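Local coordinates for beta-lactamase (Klebsiella pneumoniae, PDB 6HUH), which probably hydrolyses the ring of beta-lactam antibiotics such as penicillins, yielding a substituted beta-amino acid and so giving its host antibiotic resistance, at residues Cys26-Phe29 with Lys35-Ser38; Arg130-Asn135 with Thr143-Ser148; Pro56-Gly61 with Gln178-Ile183. One frame throughout, in Å; residues are numbered along the deposited sequence.

Interaction 1 of 3, residues Cys26-Phe29 with Lys35-Ser38; sequences CMLF and KPFS
A classic beta bulge in the N-terminal hairpin brings Phe29 against two residues of the returning strand, Phe37 and Ser38. Phe29 and Ser38 form an antiparallel hydrogen-bonded pair, with Phe29 N donating a hydrogen bond to Ser38 O at 2.7 Å. In return, Phe29 O accepts two backbone N-H groups. The bond from Phe37 N is 2.9 Å long and almost straight (178° at the hydrogen), whereas Ser38 N approaches the same Phe29 O from 3.3 Å along a more bent path. Both donors lie in the plane of the Phe29 carbonyl, so one oxygen closes the bulge. Next to this pair, Leu28 CA makes a CA-H...O contact with the same Ser38 O.

The CG of Phe37 stands between the backbone N and the carbonyl carbon (chi1 59°), which folds the ring back so that Phe29 O lies over one face, offset toward the rim. The far end of the ring reaches the neighbouring side chain, with Phe37 CZ 3.6 Å from Phe29 CB. On the other face of the strand, Leu28 packs against Pro36: its CG is turned anti to the backbone N (chi1 -168°), carrying both methyls to the Pro36 ring, where Leu28 CD2 comes within 3.9 Å of Pro36 CB.

Beyond the hairpin, Leu28 packs on Gln156 and Ala159 of helix 155-166, while the Phe29 ring meets Leu257 and Gln260 of helix 245-264; the strand is thus clad by two helices. Cys26, at the start of the strand, is tied by a disulfide to Cys43. This is the edge hairpin of the antiparallel sheet in the transpeptidase-like fold that class D beta-lactamases share with penicillin-binding proteins.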
# COMPACT_ATOMS: atom_id res chain seq x y z
N CYS A 26 -20.78 -12.81 15.92
CA CYS A 26 -21.70 -13.00 14.80
C CYS A 26 -21.03 -13.17 13.41
O CYS A 26 -20.14 -12.39 13.09
CB CYS A 26 -22.71 -11.84 14.79
SG CYS A 26 -23.27 -11.36 13.14
N MET A 27 -21.50 -14.16 12.57
CA MET A 27 -21.07 -14.28 11.17
C MET A 27 -22.27 -14.21 10.23
O MET A 27 -23.05 -15.15 10.12
CB MET A 27 -20.13 -15.43 10.81
CG MET A 27 -19.17 -14.96 9.71
SD MET A 27 -17.98 -16.08 8.91
CE MET A 27 -16.96 -16.63 10.37
N LEU A 28 -22.38 -13.08 9.56
CA LEU A 28 -23.45 -12.77 8.63
C LEU A 28 -22.99 -12.71 7.18
O LEU A 28 -22.02 -12.01 6.87
CB LEU A 28 -24.04 -11.40 9.03
CG LEU A 28 -25.35 -11.00 8.36
CD1 LEU A 28 -26.27 -10.35 9.34
CD2 LEU A 28 -25.13 -10.11 7.14
N PHE A 29 -23.72 -13.38 6.27
CA PHE A 29 -23.46 -13.31 4.82
C PHE A 29 -24.71 -12.78 4.10
O PHE A 29 -25.80 -13.37 4.24
CB PHE A 29 -22.98 -14.65 4.22
CG PHE A 29 -21.67 -15.17 4.75
CD1 PHE A 29 -20.47 -14.66 4.30
CD2 PHE A 29 -21.64 -16.21 5.68
CE1 PHE A 29 -19.25 -15.15 4.80
CE2 PHE A 29 -20.43 -16.71 6.16
CZ PHE A 29 -19.24 -16.18 5.71
N LYS A 35 -29.18 -7.76 1.53
CA LYS A 35 -30.15 -8.62 2.20
C LYS A 35 -29.48 -9.89 2.79
O LYS A 35 -28.99 -10.73 2.03
CB LYS A 35 -31.32 -8.95 1.26
CG LYS A 35 -32.47 -9.72 1.94
CD LYS A 35 -33.80 -9.66 1.19
CE LYS A 35 -33.91 -10.56 -0.02
NZ LYS A 35 -33.91 -12.01 0.36
N PRO A 36 -29.41 -10.05 4.14
CA PRO A 36 -28.78 -11.28 4.71
C PRO A 36 -29.49 -12.56 4.33
O PRO A 36 -30.72 -12.57 4.20
CB PRO A 36 -28.80 -11.05 6.24
CG PRO A 36 -29.11 -9.58 6.42
CD PRO A 36 -29.90 -9.15 5.21
N PHE A 37 -28.71 -13.64 4.08
CA PHE A 37 -29.23 -14.97 3.75
C PHE A 37 -28.72 -16.01 4.75
O PHE A 37 -29.19 -17.16 4.74
CB PHE A 37 -28.89 -15.36 2.30
CG PHE A 37 -27.43 -15.40 1.94
CD1 PHE A 37 -26.67 -16.53 2.17
CD2 PHE A 37 -26.84 -14.32 1.29
CE1 PHE A 37 -25.33 -16.56 1.82
CE2 PHE A 37 -25.49 -14.36 0.93
CZ PHE A 37 -24.75 -15.48 1.20
N SER A 38 -27.75 -15.61 5.59
CA SER A 38 -27.14 -16.44 6.62
C SER A 38 -26.61 -15.53 7.70
O SER A 38 -25.72 -14.74 7.45
CB SER A 38 -26.02 -17.31 6.05
OG SER A 38 -25.48 -18.15 7.05

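Interaction 2 of 3, residues Arg130-Asn135 with Thr143-Ser148; sequences RDLSGN and TQAWLS
Leu132 and Ala145 supply the apolar part of the contact. The methyl of Ala145 points at the loop 130-135 and rests on the backbone and CB of Leu132, with Ala145 CB 3.8 Å from Leu132 CA and 4.0 Å from Leu132 CB. Leu132 CD2 reaches the same methyl at 4.1 Å, while the leucine also packs on Gln119 and Val122 of helix 115-124 and on Leu151.

A second touch joins two amide side chains through van der Waals contact. Asn135 ND2 lies 3.9 Å from Gln144 CG, against the aliphatic stem; the two amide planes are only 21° apart. Gln144 starts out toward the loop, but a bend at chi2 (78°) leads its amide away. The polar end of Asn135 is directed instead to Asp140, whose OD1 takes a hydrogen bond from ND2.

Within 130-135, Asp131 OD1 accepts from Ser133 N at 3.1 Å, closing an Asx turn, and also from Ser133 OG at 2.6 Å, so one carboxylate oxygen grips Ser133 by both its N-H and its hydroxyl. In the other segment Ser148 N bonds Trp146 O around the inverse gamma turn centred on Leu147, and Ser149 OG, just beyond it, bonds the carbonyls of Gln144 and Ala145.

Directly after Ala145, Trp146 NE1 is hydrogen-bonded to OQ2 of the carboxylated lysine at position 54. The contact thus packs the loop that follows Asn129, last residue of the Tyr-Gly-Asn motif, against the segment that carries Trp146, the omega-loop tryptophan characteristic of the class D beta-lactamase active site.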
# COMPACT_ATOMS: atom_id res chain seq x y z
N ARG A 130 -27.07 6.59 13.92
CA ARG A 130 -26.81 7.93 13.40
C ARG A 130 -26.44 8.97 14.53
O ARG A 130 -26.33 10.18 14.26
CB ARG A 130 -28.00 8.41 12.52
CG ARG A 130 -28.46 7.38 11.48
CD ARG A 130 -29.34 7.98 10.40
NE ARG A 130 -30.75 8.01 10.79
CZ ARG A 130 -31.75 8.38 9.99
NH1 ARG A 130 -31.50 8.74 8.74
NH2 ARG A 130 -33.00 8.37 10.44
N ASP A 131 -26.19 8.47 15.77
CA ASP A 131 -25.85 9.34 16.89
C ASP A 131 -24.40 9.81 16.86
O ASP A 131 -23.49 9.02 17.11
CB ASP A 131 -26.17 8.67 18.23
CG ASP A 131 -26.39 9.65 19.36
OD1 ASP A 131 -25.72 10.72 19.37
OD2 ASP A 131 -27.24 9.37 20.23
N LEU A 132 -24.18 11.09 16.54
CA LEU A 132 -22.81 11.62 16.48
C LEU A 132 -22.59 12.69 17.56
O LEU A 132 -21.81 13.62 17.36
CB LEU A 132 -22.46 12.15 15.07
CG LEU A 132 -22.96 11.35 13.86
CD1 LEU A 132 -22.94 12.17 12.63
CD2 LEU A 132 -22.16 10.07 13.65
N SER A 133 -23.28 12.56 18.71
CA SER A 133 -23.17 13.50 19.81
C SER A 133 -21.89 13.32 20.61
O SER A 133 -21.43 14.26 21.27
CB SER A 133 -24.39 13.42 20.72
OG SER A 133 -24.54 12.12 21.28
N GLY A 134 -21.31 12.12 20.51
CA GLY A 134 -20.07 11.75 21.19
C GLY A 134 -20.24 11.41 22.66
O GLY A 134 -21.29 10.92 23.10
N ASN A 135 -19.17 11.67 23.43
CA ASN A 135 -19.10 11.42 24.87
C ASN A 135 -19.96 12.44 25.64
O ASN A 135 -20.13 13.56 25.14
CB ASN A 135 -17.64 11.48 25.34
CG ASN A 135 -16.71 10.65 24.49
OD1 ASN A 135 -16.80 9.41 24.43
ND2 ASN A 135 -15.83 11.32 23.76
N THR A 143 -15.00 14.35 16.13
CA THR A 143 -13.77 13.57 15.98
C THR A 143 -13.76 12.29 16.80
O THR A 143 -12.83 11.49 16.65
CB THR A 143 -12.56 14.46 16.31
OG1 THR A 143 -12.60 14.83 17.69
CG2 THR A 143 -12.48 15.71 15.43
N GLN A 144 -14.79 12.06 17.64
CA GLN A 144 -14.85 10.92 18.55
C GLN A 144 -16.13 10.09 18.53
O GLN A 144 -16.26 9.23 19.40
CB GLN A 144 -14.61 11.42 19.99
CG GLN A 144 -13.47 10.74 20.73
CD GLN A 144 -12.11 11.23 20.31
OE1 GLN A 144 -11.25 10.46 19.85
NE2 GLN A 144 -11.89 12.54 20.48
N ALA A 145 -17.06 10.32 17.58
CA ALA A 145 -18.35 9.60 17.53
C ALA A 145 -18.25 8.09 17.33
O ALA A 145 -18.98 7.34 17.99
CB ALA A 145 -19.27 10.21 16.49
N TRP A 146 -17.38 7.66 16.42
CA TRP A 146 -17.16 6.25 16.08
C TRP A 146 -16.19 5.56 17.04
O TRP A 146 -16.24 4.33 17.19
CB TRP A 146 -16.69 6.12 14.62
CG TRP A 146 -15.39 6.80 14.29
CD1 TRP A 146 -14.19 6.19 14.04
CD2 TRP A 146 -15.17 8.21 14.08
NE1 TRP A 146 -13.24 7.13 13.74
CE2 TRP A 146 -13.81 8.37 13.75
CE3 TRP A 146 -16.00 9.35 14.16
CZ2 TRP A 146 -13.25 9.64 13.53
CZ3 TRP A 146 -15.43 10.60 13.92
CH2 TRP A 146 -14.08 10.73 13.61
N LEU A 147 -15.36 6.35 17.74
CA LEU A 147 -14.37 5.90 18.72
C LEU A 147 -14.98 5.41 20.07
O LEU A 147 -14.71 5.99 21.13
CB LEU A 147 -13.33 7.00 18.95
CG LEU A 147 -12.19 7.01 17.97
CD1 LEU A 147 -12.38 8.09 16.93
CD2 LEU A 147 -10.89 7.23 18.71
N SER A 148 -15.75 4.29 20.01
CA SER A 148 -16.42 3.63 21.14
C SER A 148 -17.26 4.60 22.02
O SER A 148 -17.04 4.69 23.24
CB SER A 148 -15.42 2.81 21.97
OG SER A 148 -14.88 1.72 21.24

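Interaction 3 of 3, residues Pro56-Gly61 with Gln178-Ile183; sequences PLALMG and QHTANI
Ala58, Leu59, Thr180 and Ile183, which make this contact, carry no flat group; the ring at its margin is that of His179, stacked on Tyr62 one turn beyond Ala58 on helix 56-64. ND1 of the same imidazole is hydrogen-bonded to Glu70. Between the helices, Ala58 points its methyl at the partner, and two side chains one turn apart close on it: Thr180 CG2 comes to 3.8 Å from Ala58 CB and Ile183 CD1 to 4.0 Å from the same carbon. Thr180 OG1, anti to its own carbonyl carbon (chi1 -57°), is set beside Leu59 CD2, 3.7 Å away; these two side chains cross at about a right angle. The hydroxyl is satisfied along its own helix by Thr176 O, and across the helices it makes van der Waals contact. The segment axes approach to 9.3 Å, their directions 137° apart. Helix 94-99 covers the pair, with Met98 touching both Ala58 and Ile183, while Leu57 and Met60 turn from helix 174-184 to pack on helices 103-113 and 115-124; helix 174-184 itself leads into the edge strand 185-189.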
# COMPACT_ATOMS: atom_id res chain seq x y z
N PRO A 56 -17.68 4.55 5.42
CA PRO A 56 -18.46 5.76 5.10
C PRO A 56 -17.62 7.04 5.02
O PRO A 56 -17.94 7.90 4.21
CB PRO A 56 -19.50 5.85 6.22
CG PRO A 56 -19.06 4.93 7.25
CD PRO A 56 -18.22 3.88 6.62
N LEU A 57 -16.52 7.13 5.81
CA LEU A 57 -15.59 8.26 5.80
C LEU A 57 -14.84 8.37 4.46
O LEU A 57 -14.72 9.48 3.92
CB LEU A 57 -14.62 8.22 7.00
CG LEU A 57 -15.20 8.58 8.39
CD1 LEU A 57 -14.15 8.49 9.46
CD2 LEU A 57 -15.78 9.99 8.42
N ALA A 58 -14.38 7.23 3.88
CA ALA A 58 -13.72 7.21 2.57
C ALA A 58 -14.65 7.77 1.48
O ALA A 58 -14.18 8.46 0.59
CB ALA A 58 -13.29 5.80 2.20
N LEU A 59 -15.98 7.50 1.59
CA LEU A 59 -16.99 7.99 0.65
C LEU A 59 -17.22 9.49 0.80
O LEU A 59 -17.29 10.20 -0.21
CB LEU A 59 -18.30 7.24 0.82
CG LEU A 59 -18.31 5.77 0.46
CD1 LEU A 59 -19.39 5.06 1.24
CD2 LEU A 59 -18.48 5.57 -1.04
N MET A 60 -17.34 9.98 2.07
CA MET A 60 -17.52 11.39 2.42
C MET A 60 -16.32 12.15 1.85
O MET A 60 -16.51 13.08 1.06
CB MET A 60 -17.58 11.60 3.95
CG MET A 60 -18.79 11.03 4.61
SD MET A 60 -18.81 11.38 6.39
CE MET A 60 -19.76 9.97 6.99
N GLY A 61 -15.13 11.68 2.21
CA GLY A 61 -13.84 12.22 1.77
C GLY A 61 -13.63 12.28 0.27
O GLY A 61 -13.08 13.26 -0.23
N GLN A 178 -14.96 3.65 -6.68
CA GLN A 178 -13.72 2.99 -7.11
C GLN A 178 -12.53 3.38 -6.23
O GLN A 178 -11.78 2.50 -5.83
CB GLN A 178 -13.44 3.20 -8.60
CG GLN A 178 -12.43 2.20 -9.19
CD GLN A 178 -12.97 0.79 -9.38
OE1 GLN A 178 -12.72 -0.12 -8.57
NE2 GLN A 178 -13.70 0.57 -10.47
N HIS A 179 -12.37 4.66 -5.88
CA HIS A 179 -11.27 5.07 -4.99
C HIS A 179 -11.41 4.39 -3.61
O HIS A 179 -10.42 3.88 -3.07
CB HIS A 179 -11.23 6.58 -4.84
CG HIS A 179 -10.62 7.32 -6.00
ND1 HIS A 179 -9.42 6.93 -6.55
CD2 HIS A 179 -11.03 8.47 -6.59
CE1 HIS A 179 -9.16 7.83 -7.50
NE2 HIS A 179 -10.10 8.77 -7.56
N THR A 180 -12.65 4.36 -3.07
CA THR A 180 -12.99 3.71 -1.79
C THR A 180 -12.64 2.21 -1.85
O THR A 180 -12.08 1.69 -0.88
CB THR A 180 -14.48 3.94 -1.47
OG1 THR A 180 -14.76 5.36 -1.43
CG2 THR A 180 -14.92 3.25 -0.15
N ALA A 181 -12.96 1.53 -2.97
CA ALA A 181 -12.68 0.12 -3.24
C ALA A 181 -11.17 -0.14 -3.21
O ALA A 181 -10.71 -1.07 -2.54
CB ALA A 181 -13.24 -0.27 -4.60
N ASN A 182 -10.41 0.68 -3.95
CA ASN A 182 -8.97 0.57 -4.09
C ASN A 182 -8.26 0.61 -2.75
O ASN A 182 -7.60 -0.37 -2.39
CB ASN A 182 -8.42 1.61 -5.08
CG ASN A 182 -8.81 1.39 -6.54
OD1 ASN A 182 -9.22 0.31 -6.97
ND2 ASN A 182 -8.65 2.42 -7.36
N ILE A 183 -8.47 1.68 -1.96
CA ILE A 183 -7.86 1.82 -0.63
C ILE A 183 -8.31 0.71 0.37
O ILE A 183 -7.56 0.42 1.30
CB ILE A 183 -7.99 3.25 -0.03
CG1 ILE A 183 -9.44 3.72 0.09
CG2 ILE A 183 -7.18 4.21 -0.84
CD1 ILE A 183 -9.63 5.01 0.91

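The three contacts differ in depth. Interaction 3 is buried and largely apolar, helix against helix, apart from a hydroxyl bonded along its own helix; interaction 2 is a surface contact of mostly irregular chain, packed by van der Waals touches across, with hydrogen bonds inside its segments or to other parts of the chain; interaction 1, partly buried, rests on backbone bonds between two strands. No element is held twice. Interaction 2 is nested in the chain loop closed by interaction 3, their nearest atoms about 4 Å apart without touching, and both pack on helices 103-113 and 115-124. Interaction 1 stands off at the sheet, its centre 26 Å and 23 Å from those of interactions 2 and 3.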